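Local coordinates for Non-sulfated chondroitin lyase E66 (Autographa californica nucleopolyhedrovirus, PDB 3VSN), which is a baculovirus envelope protein with chondroitin lyase activity, essential for oral infectivity, that may digest the chondroitin sulfate barrier of the host midgut, at residues Gly112-Cys117 and Tyr161-Ser166; Val147-Thr152 and Tyr199-Met204; Tyr590-Val595 and Thr610-Ser615; Phe643-Ser648 and Leu652-Glu657. One frame throughout, in Å; residues are numbered along the deposited sequence.

In the fold
The four contacts fall into two groups at the two ends of the molecule. Contacts 1 and 2 belong to the helical domain, with centres about 11 Å apart, and touch through helix 138-154. Contacts 3 and 4 belong to the beta-rich part, with centres about 10 Å apart. There strands 611-613 and 642-645 are neighbours in one sheet, joined by the backbone hydrogen bond from Ile612 N to Phe643 O. The centres of contacts 1 and 3 are about 66 Å apart. All four lie away from the catalytic residues Asn191, His246 and Tyr254, and from Arg300 and Glu350. A glycerol, probably from the crystallisation liquor, lies about 3 Å from the Ser648 side chain in contact 4.

Contact 1 (Gly112-Cys117 and Tyr161-Ser166)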
# COMPACT_ATOMS: atom_id res chain seq x y z
N GLY A 112 -24.16 22.75 17.60
CA GLY A 112 -24.08 21.32 17.27
C GLY A 112 -23.61 20.48 18.44
O GLY A 112 -24.14 19.40 18.69
N LEU A 113 -22.61 20.98 19.16
CA LEU A 113 -22.08 20.29 20.34
C LEU A 113 -23.11 20.24 21.47
O LEU A 113 -23.28 19.20 22.11
CB LEU A 113 -20.77 20.94 20.82
CG LEU A 113 -19.94 20.19 21.87
CD1 LEU A 113 -19.53 18.81 21.37
CD2 LEU A 113 -18.72 21.00 22.26
N ARG A 114 -23.79 21.37 21.70
CA ARG A 114 -24.89 21.44 22.67
C ARG A 114 -25.98 20.42 22.37
O ARG A 114 -26.48 19.76 23.29
CB ARG A 114 -25.51 22.84 22.69
CG ARG A 114 -24.65 23.92 23.33
CD ARG A 114 -25.27 25.29 23.11
NE ARG A 114 -24.39 26.37 23.54
CZ ARG A 114 -24.45 27.61 23.08
NH1 ARG A 114 -25.37 27.95 22.18
NH2 ARG A 114 -23.60 28.53 23.53
N ILE A 115 -26.36 20.31 21.10
CA ILE A 115 -27.39 19.36 20.67
C ILE A 115 -26.99 17.92 21.00
O ILE A 115 -27.79 17.16 21.56
CB ILE A 115 -27.76 19.53 19.18
CG1 ILE A 115 -28.45 20.88 18.93
CG2 ILE A 115 -28.69 18.41 18.72
CD1 ILE A 115 -28.48 21.32 17.48
N ILE A 116 -25.75 17.55 20.68
CA ILE A 116 -25.23 16.22 21.00
C ILE A 116 -25.23 15.94 22.51
O ILE A 116 -25.66 14.87 22.95
CB ILE A 116 -23.82 16.00 20.41
CG1 ILE A 116 -23.88 15.99 18.88
CG2 ILE A 116 -23.22 14.69 20.91
CD1 ILE A 116 -22.52 16.07 18.20
N CYS A 117 -24.77 16.92 23.29
CA CYS A 117 -24.71 16.78 24.75
C CYS A 117 -26.09 16.56 25.38
O CYS A 117 -26.22 15.82 26.35
CB CYS A 117 -24.02 17.99 25.38
SG CYS A 117 -22.24 18.01 25.07
N TYR A 161 -15.37 29.18 23.80
CA TYR A 161 -14.30 28.28 24.26
C TYR A 161 -14.55 27.68 25.64
O TYR A 161 -14.52 26.46 25.80
CB TYR A 161 -12.93 28.96 24.23
CG TYR A 161 -11.81 28.11 24.80
CD1 TYR A 161 -11.43 26.91 24.19
CD2 TYR A 161 -11.12 28.51 25.95
CE1 TYR A 161 -10.40 26.14 24.70
CE2 TYR A 161 -10.09 27.74 26.47
CZ TYR A 161 -9.74 26.55 25.84
OH TYR A 161 -8.72 25.78 26.36
N ASP A 162 -14.79 28.54 26.63
CA ASP A 162 -14.98 28.08 28.01
C ASP A 162 -16.13 27.07 28.13
O ASP A 162 -16.00 26.07 28.84
CB ASP A 162 -15.16 29.25 28.98
CG ASP A 162 -13.85 29.98 29.26
OD1 ASP A 162 -12.76 29.42 29.02
OD2 ASP A 162 -13.92 31.14 29.74
N GLU A 163 -17.23 27.30 27.41
CA GLU A 163 -18.33 26.33 27.39
C GLU A 163 -17.94 25.01 26.71
O GLU A 163 -18.23 23.93 27.24
CB GLU A 163 -19.59 26.91 26.72
CG GLU A 163 -20.76 25.93 26.72
CD GLU A 163 -21.99 26.45 26.00
OE1 GLU A 163 -22.00 27.62 25.56
OE2 GLU A 163 -22.95 25.67 25.86
N ALA A 164 -17.28 25.11 25.56
CA ALA A 164 -16.84 23.91 24.83
C ALA A 164 -15.89 23.07 25.68
O ALA A 164 -16.03 21.85 25.76
CB ALA A 164 -16.20 24.29 23.50
N ALA A 165 -14.93 23.74 26.33
CA ALA A 165 -13.99 23.07 27.23
C ALA A 165 -14.69 22.39 28.40
O ALA A 165 -14.33 21.27 28.77
CB ALA A 165 -12.93 24.04 27.72
N SER A 166 -15.68 23.06 28.98
CA SER A 166 -16.42 22.51 30.12
C SER A 166 -17.26 21.29 29.73
O SER A 166 -17.32 20.31 30.46
CB SER A 166 -17.30 23.59 30.77
OG SER A 166 -16.50 24.62 31.32
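Arg114 and Glu163 form a salt bridge between helix 103-119 and helix 161-175, and they supply most of the surface buried here. Both helices belong to the alpha/alpha toroid, in the N-terminal helical domain of the polysaccharide lyase 8 type. The guanidinium grips the carboxylate side-on. Arg114 NE gives a hydrogen bond of 2.8 Å to Glu163 OE2. Arg114 NH2 gives one of 2.7 Å to Glu163 OE1, and at 167° it is nearly straight. Each nitrogen has its own oxygen, and both oxygens are met on their syn side. The two planes are 17° apart, and the carboxylate meets the guanidinium at its edge. The nitrogens lie somewhat out of the carboxylate plane. The paired bonds restrict rotation of both end groups. Glu163 reaches across with an extended chain; its CG is anti to the backbone N (chi1 -179°), which carries the carboxylate out toward helix 103-119. The Arg114 chain is also extended from CG to NE and crosses the glutamate at about a right angle. CG and CD of Arg114 also come close to Glu163 OE2.

Beside the salt bridge lies a looser apolar contact. Leu113 CD2 stands 4.3 Å from Ala164 CB. The backbones are closest at this same pair, with CA atoms 7.8 Å apart. The small alanine leaves the leucine branch close to the helix backbone.

The charged pair is partly exposed, while Leu113 and Ala164 are buried. Helix 138-154 lies against both helices: Phe148 packs on Leu113 and Cys117, and Thr152 touches Tyr161 and Ala165. Tyr161 and Ala165 also reach helix 189-205.

Contact 2 (Val147-Thr152 and Tyr199-Met204); sequences VFMNIT and YTYSQM. Unlike the reference sequence in segment 199-204: Met204 (reference Ile).
Helices 138-154 and 189-205 come closest at Met149 and Tyr201, whose CA atoms are 7.3 Å apart. The contact is a buried helix-helix packing in the alpha/alpha toroid, with a Met-aromatic interaction at its centre. Tyr201 supplies about half of the buried surface. Its CG is anti to the backbone N (chi1 179°), and the ring extends toward helix 138-154. The extended Met149 side chain crosses the tyrosine obliquely. Met149 CG is 3.8 Å from Tyr201 CD2, and at the far end of the chain Met149 CE lies 3.9 Å from Tyr201 CB. Met149 SD sits 5.4 Å from the ring centroid, 48° off the normal, so the sulfur approaches obliquely.

Thr152 meets the other end of the tyrosine. It presents its methyl group at the ring edge, near the ring plane. The Tyr201 hydroxyl has its polar partner in Glu35, which also bonds Tyr161 OH. Tyr268 of helix 262-269 packs on both Met149 and Tyr201.

Thr152 OG1 turns back to its own helix and bonds Phe148 O at 2.8 Å, a carbonyl that also accepts from Thr152 N. A further hydrogen bond links Thr152 OG1 with Thr168 OG1 on helix 161-175. Thr152 CG2 faces Tyr201 OH at 3.4 Å.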
# COMPACT_ATOMS: atom_id res chain seq x y z
N VAL A 147 -14.99 14.94 17.97
CA VAL A 147 -15.86 16.12 17.76
C VAL A 147 -15.65 17.14 18.88
O VAL A 147 -15.42 18.32 18.61
CB VAL A 147 -17.35 15.73 17.66
CG1 VAL A 147 -18.23 16.97 17.57
CG2 VAL A 147 -17.59 14.83 16.46
N PHE A 148 -15.71 16.67 20.13
CA PHE A 148 -15.47 17.52 21.29
C PHE A 148 -14.13 18.23 21.18
O PHE A 148 -14.04 19.45 21.36
CB PHE A 148 -15.51 16.69 22.58
CG PHE A 148 -16.90 16.41 23.08
CD1 PHE A 148 -17.50 17.25 24.02
CD2 PHE A 148 -17.61 15.30 22.63
CE1 PHE A 148 -18.78 16.99 24.49
CE2 PHE A 148 -18.90 15.04 23.09
CZ PHE A 148 -19.48 15.89 24.03
N MET A 149 -13.09 17.47 20.85
CA MET A 149 -11.74 18.00 20.73
C MET A 149 -11.61 19.05 19.62
O MET A 149 -11.11 20.15 19.85
CB MET A 149 -10.73 16.87 20.53
CG MET A 149 -9.29 17.34 20.45
SD MET A 149 -8.15 15.97 20.28
CE MET A 149 -6.59 16.83 20.37
N ASN A 150 -12.08 18.71 18.42
CA ASN A 150 -11.99 19.61 17.27
C ASN A 150 -12.74 20.93 17.48
O ASN A 150 -12.20 22.01 17.21
CB ASN A 150 -12.45 18.93 15.98
CG ASN A 150 -11.40 18.00 15.39
OD1 ASN A 150 -11.24 16.86 15.83
ND2 ASN A 150 -10.67 18.49 14.40
N ILE A 151 -13.98 20.84 17.97
CA ILE A 151 -14.80 22.03 18.21
C ILE A 151 -14.17 22.94 19.28
O ILE A 151 -13.98 24.13 19.05
CB ILE A 151 -16.27 21.67 18.56
CG1 ILE A 151 -16.96 21.06 17.33
CG2 ILE A 151 -17.04 22.91 19.01
CD1 ILE A 151 -18.39 20.62 17.54
N THR A 152 -13.81 22.35 20.42
CA THR A 152 -13.20 23.10 21.52
C THR A 152 -11.93 23.86 21.09
O THR A 152 -11.79 25.05 21.39
CB THR A 152 -12.90 22.19 22.73
OG1 THR A 152 -14.11 21.58 23.19
CG2 THR A 152 -12.28 22.98 23.88
N TYR A 199 -8.64 11.92 24.68
CA TYR A 199 -8.52 11.69 26.12
C TYR A 199 -7.39 12.53 26.73
O TYR A 199 -7.61 13.20 27.75
CB TYR A 199 -8.32 10.21 26.48
CG TYR A 199 -8.04 10.04 27.97
CD1 TYR A 199 -9.08 10.08 28.90
CD2 TYR A 199 -6.74 9.88 28.44
CE1 TYR A 199 -8.83 9.96 30.26
CE2 TYR A 199 -6.48 9.74 29.80
CZ TYR A 199 -7.53 9.78 30.70
OH TYR A 199 -7.29 9.65 32.04
N THR A 200 -6.21 12.48 26.13
CA THR A 200 -5.07 13.27 26.61
C THR A 200 -5.42 14.76 26.67
O THR A 200 -5.12 15.43 27.66
CB THR A 200 -3.81 13.05 25.74
OG1 THR A 200 -3.41 11.68 25.83
CG2 THR A 200 -2.66 13.93 26.21
N TYR A 201 -6.06 15.26 25.61
CA TYR A 201 -6.51 16.65 25.59
C TYR A 201 -7.50 16.96 26.72
O TYR A 201 -7.40 18.01 27.36
CB TYR A 201 -7.09 17.03 24.22
CG TYR A 201 -7.58 18.46 24.17
CD1 TYR A 201 -6.71 19.53 24.37
CD2 TYR A 201 -8.93 18.75 23.93
CE1 TYR A 201 -7.16 20.84 24.32
CE2 TYR A 201 -9.38 20.05 23.88
CZ TYR A 201 -8.50 21.09 24.09
OH TYR A 201 -8.97 22.38 24.03
N SER A 202 -8.44 16.04 26.98
CA SER A 202 -9.40 16.24 28.07
C SER A 202 -8.71 16.35 29.43
O SER A 202 -9.12 17.15 30.27
CB SER A 202 -10.49 15.15 28.08
OG SER A 202 -9.99 13.91 28.54
N GLN A 203 -7.65 15.56 29.62
CA GLN A 203 -6.85 15.64 30.84
C GLN A 203 -6.06 16.94 30.96
O GLN A 203 -5.90 17.49 32.05
CB GLN A 203 -5.92 14.43 30.96
CG GLN A 203 -6.61 13.14 31.37
CD GLN A 203 -7.05 13.13 32.83
OE1 GLN A 203 -8.10 13.66 33.18
NE2 GLN A 203 -6.24 12.51 33.68
N MET A 204 -5.58 17.45 29.82
CA MET A 204 -4.90 18.74 29.79
C MET A 204 -5.86 19.88 30.16
O MET A 204 -5.48 20.81 30.87
CB MET A 204 -4.28 19.00 28.42
CG MET A 204 -3.16 18.03 28.06
SD MET A 204 -2.58 18.28 26.37
CE MET A 204 -1.54 19.72 26.59

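Contact 3 (Tyr590-Val595 and Thr610-Ser615)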
# COMPACT_ATOMS: atom_id res chain seq x y z
N TYR A 590 18.56 -17.73 -11.93
CA TYR A 590 18.00 -18.36 -10.75
C TYR A 590 18.98 -19.35 -10.10
O TYR A 590 19.47 -20.25 -10.78
CB TYR A 590 16.67 -19.05 -11.06
CG TYR A 590 15.95 -19.36 -9.78
CD1 TYR A 590 16.17 -20.57 -9.13
CD2 TYR A 590 15.13 -18.42 -9.18
CE1 TYR A 590 15.55 -20.85 -7.93
CE2 TYR A 590 14.50 -18.69 -7.98
CZ TYR A 590 14.72 -19.90 -7.36
OH TYR A 590 14.10 -20.17 -6.17
N PRO A 591 19.22 -19.22 -8.78
CA PRO A 591 18.54 -18.37 -7.78
C PRO A 591 19.05 -16.93 -7.64
O PRO A 591 18.50 -16.16 -6.85
CB PRO A 591 18.79 -19.13 -6.48
CG PRO A 591 20.13 -19.75 -6.67
CD PRO A 591 20.22 -20.11 -8.14
N TRP A 592 20.08 -16.57 -8.40
CA TRP A 592 20.71 -15.26 -8.28
C TRP A 592 20.10 -14.21 -9.15
O TRP A 592 19.64 -14.49 -10.26
CB TRP A 592 22.21 -15.38 -8.55
CG TRP A 592 22.91 -16.15 -7.46
CD1 TRP A 592 23.26 -17.50 -7.47
CD2 TRP A 592 23.31 -15.66 -6.15
NE1 TRP A 592 23.86 -17.85 -6.28
CE2 TRP A 592 23.92 -16.79 -5.45
CE3 TRP A 592 23.25 -14.42 -5.51
CZ2 TRP A 592 24.43 -16.67 -4.16
CZ3 TRP A 592 23.76 -14.32 -4.21
CH2 TRP A 592 24.34 -15.42 -3.55
N VAL A 593 20.06 -12.98 -8.64
CA VAL A 593 19.69 -11.82 -9.44
C VAL A 593 20.75 -10.73 -9.20
O VAL A 593 21.29 -10.63 -8.09
CB VAL A 593 18.25 -11.32 -9.13
CG1 VAL A 593 18.15 -10.70 -7.74
CG2 VAL A 593 17.77 -10.33 -10.19
N MET A 594 21.04 -9.95 -10.23
CA MET A 594 22.08 -8.93 -10.17
C MET A 594 21.68 -7.71 -10.98
O MET A 594 21.08 -7.84 -12.06
CB MET A 594 23.40 -9.48 -10.70
CG MET A 594 24.57 -8.50 -10.63
SD MET A 594 25.85 -8.79 -11.88
CE MET A 594 25.11 -7.97 -13.28
N VAL A 595 22.01 -6.53 -10.47
CA VAL A 595 21.86 -5.28 -11.22
C VAL A 595 23.16 -4.50 -11.14
O VAL A 595 23.76 -4.39 -10.06
CB VAL A 595 20.69 -4.42 -10.69
CG1 VAL A 595 20.61 -3.09 -11.44
CG2 VAL A 595 19.37 -5.17 -10.83
N THR A 610 23.42 -15.85 2.83
CA THR A 610 24.15 -14.71 3.39
C THR A 610 25.62 -14.73 2.96
O THR A 610 26.40 -13.85 3.33
CB THR A 610 24.04 -14.67 4.93
OG1 THR A 610 24.53 -15.90 5.47
CG2 THR A 610 22.59 -14.47 5.36
N THR A 611 25.98 -15.74 2.17
CA THR A 611 27.29 -15.79 1.51
C THR A 611 27.11 -15.90 -0.00
O THR A 611 26.12 -16.47 -0.47
CB THR A 611 28.15 -16.96 2.03
OG1 THR A 611 27.48 -18.20 1.79
CG2 THR A 611 28.45 -16.81 3.52
N ILE A 612 28.05 -15.34 -0.75
CA ILE A 612 28.07 -15.41 -2.22
C ILE A 612 29.46 -15.88 -2.68
O ILE A 612 30.47 -15.29 -2.29
CB ILE A 612 27.70 -14.05 -2.87
CG1 ILE A 612 27.63 -14.17 -4.41
CG2 ILE A 612 28.67 -12.94 -2.47
CD1 ILE A 612 27.05 -12.95 -5.09
N PRO A 613 29.51 -16.95 -3.49
CA PRO A 613 30.81 -17.45 -3.97
C PRO A 613 31.47 -16.52 -4.99
O PRO A 613 30.76 -15.85 -5.75
CB PRO A 613 30.45 -18.79 -4.63
CG PRO A 613 29.10 -19.15 -4.11
CD PRO A 613 28.41 -17.83 -3.92
N PHE A 614 32.80 -16.49 -4.99
CA PHE A 614 33.56 -15.74 -5.99
C PHE A 614 33.12 -16.14 -7.40
O PHE A 614 33.01 -15.28 -8.28
CB PHE A 614 35.07 -15.99 -5.88
CG PHE A 614 35.72 -15.42 -4.65
CD1 PHE A 614 35.62 -14.06 -4.34
CD2 PHE A 614 36.48 -16.23 -3.81
CE1 PHE A 614 36.23 -13.54 -3.21
CE2 PHE A 614 37.10 -15.71 -2.68
CZ PHE A 614 36.97 -14.37 -2.37
N SER A 615 32.85 -17.43 -7.59
CA SER A 615 32.52 -17.97 -8.92
C SER A 615 31.17 -17.49 -9.45
O SER A 615 30.99 -17.35 -10.66
CB SER A 615 32.59 -19.50 -8.92
OG SER A 615 31.64 -20.07 -8.03
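A CH-pi contact joins two antiparallel sheets in the beta-rich part of the lyase, which is consistent with its beta-sandwich region. Strand 592-597 belongs to a seven-stranded sheet, and strand 611-613 to a three-stranded one. The short strand segments run almost perpendicular, at 83°, with their axes 11.2 Å apart. The gap is bridged mainly by the Trp592 side chain.

The Ile612 side chain lies over one face of the indole. Its CG1 is 4.0 Å from the centroid of the six-membered ring and 29° off the ring normal. With CG1 anti to the backbone N (chi1 -176°), the chain runs on across the benzo part of the indole, bringing CD1 to 3.7 Å from Trp592 CZ3. The nearest approach is Ile612 CG1 to Trp592 CH2, at 3.6 Å. Phe603 of strand 600-605 also packs on Ile612, and Ser605 touches Trp592.

Two further groups meet the same end of the ring. Pro613, the N-cap residue of helix 614-623, brings its CD to 4.2 Å from Trp592 CZ2. At the indole edge, in the ring plane, Thr611 O lies 3.7 Å from Trp592 CH2.

Contact 4 (Phe643-Ser648 and Leu652-Glu657); sequences FKLNNS and LQFIFE
Phe643 and Phe656 make a T-shaped (edge-to-face) pair, and the Phe654 ring carries Leu645 on one face. These rings pack between two antiparallel sheets, probably of the beta-sandwich region. Phe656 turns its edge to a face of Phe643. The centroids are 5.0 Å apart and the planes meet at 67°. Phe656 CE1 does the touching; it stands over the Phe643 ring toward its rim, 3.5 Å from Phe643 CD2. Over one face of Phe654 lies the CD2 methyl of Leu645, 3.8 Å from the centroid and 21° off the normal, a CH-pi contact. The backbone oxygen of Phe643 also comes near Phe654, at an oblique angle.

The contact is buried, and its two strands are linked by a short loop. Strand 642-645 is the middle strand of a three-stranded sheet, and strand 654-658 belongs to a seven-stranded one. The strand segments are 8.3 Å apart at their axes and run at 122°.

Leu645 has the largest buried surface. Its CG is anti to the carbonyl carbon, and the two methyls part company from there. CD2 and CG lie against Phe654, while CD1 packs 3.9 Å from Leu652 CA. Near the loop, Leu652 CD2 reaches Ser648 CB at 4.0 Å.

Neighbouring rings extend the aromatic cluster: Phe614 meets Phe643 edge-to-face, and Tyr631 does the same with Phe656. Ile612 touches both Phe643 and Phe654. Besides resting on the Phe654 ring, Leu645 CD2 lies 3.4 Å from Gln653 O, a carbonyl that accepts a hydrogen bond from Asn635 ND2.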
# COMPACT_ATOMS: atom_id res chain seq x y z
N PHE A 643 32.13 -14.02 -0.31
CA PHE A 643 31.85 -12.93 0.63
C PHE A 643 30.66 -13.26 1.51
O PHE A 643 29.76 -13.99 1.11
CB PHE A 643 31.56 -11.63 -0.11
CG PHE A 643 32.69 -11.14 -0.96
CD1 PHE A 643 33.66 -10.30 -0.44
CD2 PHE A 643 32.77 -11.51 -2.31
CE1 PHE A 643 34.70 -9.84 -1.23
CE2 PHE A 643 33.81 -11.06 -3.10
CZ PHE A 643 34.78 -10.22 -2.56
N LYS A 644 30.65 -12.68 2.71
CA LYS A 644 29.56 -12.84 3.65
C LYS A 644 29.05 -11.45 4.01
O LYS A 644 29.84 -10.53 4.17
CB LYS A 644 30.06 -13.56 4.90
CG LYS A 644 29.04 -13.78 6.00
CD LYS A 644 29.66 -14.62 7.11
CE LYS A 644 28.79 -14.67 8.35
NZ LYS A 644 27.57 -15.48 8.11
N LEU A 645 27.74 -11.30 4.12
CA LEU A 645 27.13 -10.01 4.47
C LEU A 645 27.62 -9.50 5.83
O LEU A 645 27.71 -10.28 6.79
CB LEU A 645 25.60 -10.13 4.49
CG LEU A 645 24.90 -10.40 3.15
CD1 LEU A 645 23.43 -10.72 3.40
CD2 LEU A 645 25.04 -9.22 2.19
N ASN A 646 27.93 -8.21 5.91
CA ASN A 646 28.28 -7.57 7.18
C ASN A 646 27.13 -7.68 8.19
O ASN A 646 27.35 -7.90 9.37
CB ASN A 646 28.65 -6.10 6.99
CG ASN A 646 30.00 -5.91 6.31
OD1 ASN A 646 30.78 -6.85 6.18
ND2 ASN A 646 30.28 -4.68 5.89
N ASN A 647 25.90 -7.52 7.69
CA ASN A 647 24.71 -7.56 8.53
C ASN A 647 23.51 -7.99 7.70
O ASN A 647 23.09 -7.28 6.79
CB ASN A 647 24.45 -6.18 9.16
CG ASN A 647 23.28 -6.18 10.13
OD1 ASN A 647 22.68 -7.22 10.40
ND2 ASN A 647 22.94 -5.01 10.65
N SER A 648 22.95 -9.15 8.02
CA SER A 648 21.80 -9.66 7.28
C SER A 648 20.48 -9.47 8.03
O SER A 648 19.47 -10.06 7.64
CB SER A 648 22.01 -11.14 6.94
OG SER A 648 22.05 -11.91 8.13
N LEU A 652 19.38 -8.24 2.45
CA LEU A 652 20.05 -9.47 1.98
C LEU A 652 20.84 -9.30 0.68
O LEU A 652 21.22 -10.29 0.04
CB LEU A 652 19.04 -10.61 1.84
CG LEU A 652 18.44 -11.16 3.14
CD1 LEU A 652 17.22 -12.03 2.85
CD2 LEU A 652 19.48 -11.94 3.93
N GLN A 653 21.10 -8.06 0.29
CA GLN A 653 21.81 -7.78 -0.95
C GLN A 653 23.30 -7.57 -0.72
O GLN A 653 23.71 -6.82 0.16
CB GLN A 653 21.21 -6.56 -1.66
CG GLN A 653 19.79 -6.78 -2.15
CD GLN A 653 19.17 -5.53 -2.75
OE1 GLN A 653 19.84 -4.75 -3.42
NE2 GLN A 653 17.87 -5.35 -2.52
N PHE A 654 24.11 -8.25 -1.53
CA PHE A 654 25.55 -8.06 -1.54
C PHE A 654 25.86 -6.87 -2.45
O PHE A 654 25.50 -6.89 -3.63
CB PHE A 654 26.27 -9.30 -2.08
CG PHE A 654 25.97 -10.56 -1.30
CD1 PHE A 654 24.84 -11.32 -1.59
CD2 PHE A 654 26.83 -10.98 -0.30
CE1 PHE A 654 24.56 -12.47 -0.87
CE2 PHE A 654 26.56 -12.14 0.42
CZ PHE A 654 25.43 -12.88 0.14
N ILE A 655 26.51 -5.85 -1.90
CA ILE A 655 26.83 -4.65 -2.67
C ILE A 655 28.34 -4.54 -2.88
O ILE A 655 29.12 -4.66 -1.93
CB ILE A 655 26.26 -3.38 -1.99
CG1 ILE A 655 24.74 -3.51 -1.82
CG2 ILE A 655 26.60 -2.13 -2.81
CD1 ILE A 655 24.13 -2.52 -0.84
N PHE A 656 28.72 -4.33 -4.14
CA PHE A 656 30.12 -4.19 -4.52
C PHE A 656 30.33 -2.90 -5.29
O PHE A 656 29.42 -2.41 -5.96
CB PHE A 656 30.57 -5.38 -5.39
CG PHE A 656 30.43 -6.71 -4.70
CD1 PHE A 656 31.45 -7.19 -3.89
CD2 PHE A 656 29.28 -7.47 -4.87
CE1 PHE A 656 31.32 -8.41 -3.25
CE2 PHE A 656 29.15 -8.70 -4.23
CZ PHE A 656 30.17 -9.16 -3.42
N GLU A 657 31.54 -2.37 -5.18
CA GLU A 657 31.95 -1.20 -5.93
C GLU A 657 32.87 -1.67 -7.06
O GLU A 657 33.78 -2.46 -6.83
CB GLU A 657 32.68 -0.22 -5.01
CG GLU A 657 33.24 1.02 -5.69
CD GLU A 657 34.00 1.94 -4.74
OE1 GLU A 657 34.16 1.60 -3.55
OE2 GLU A 657 34.47 3.00 -5.19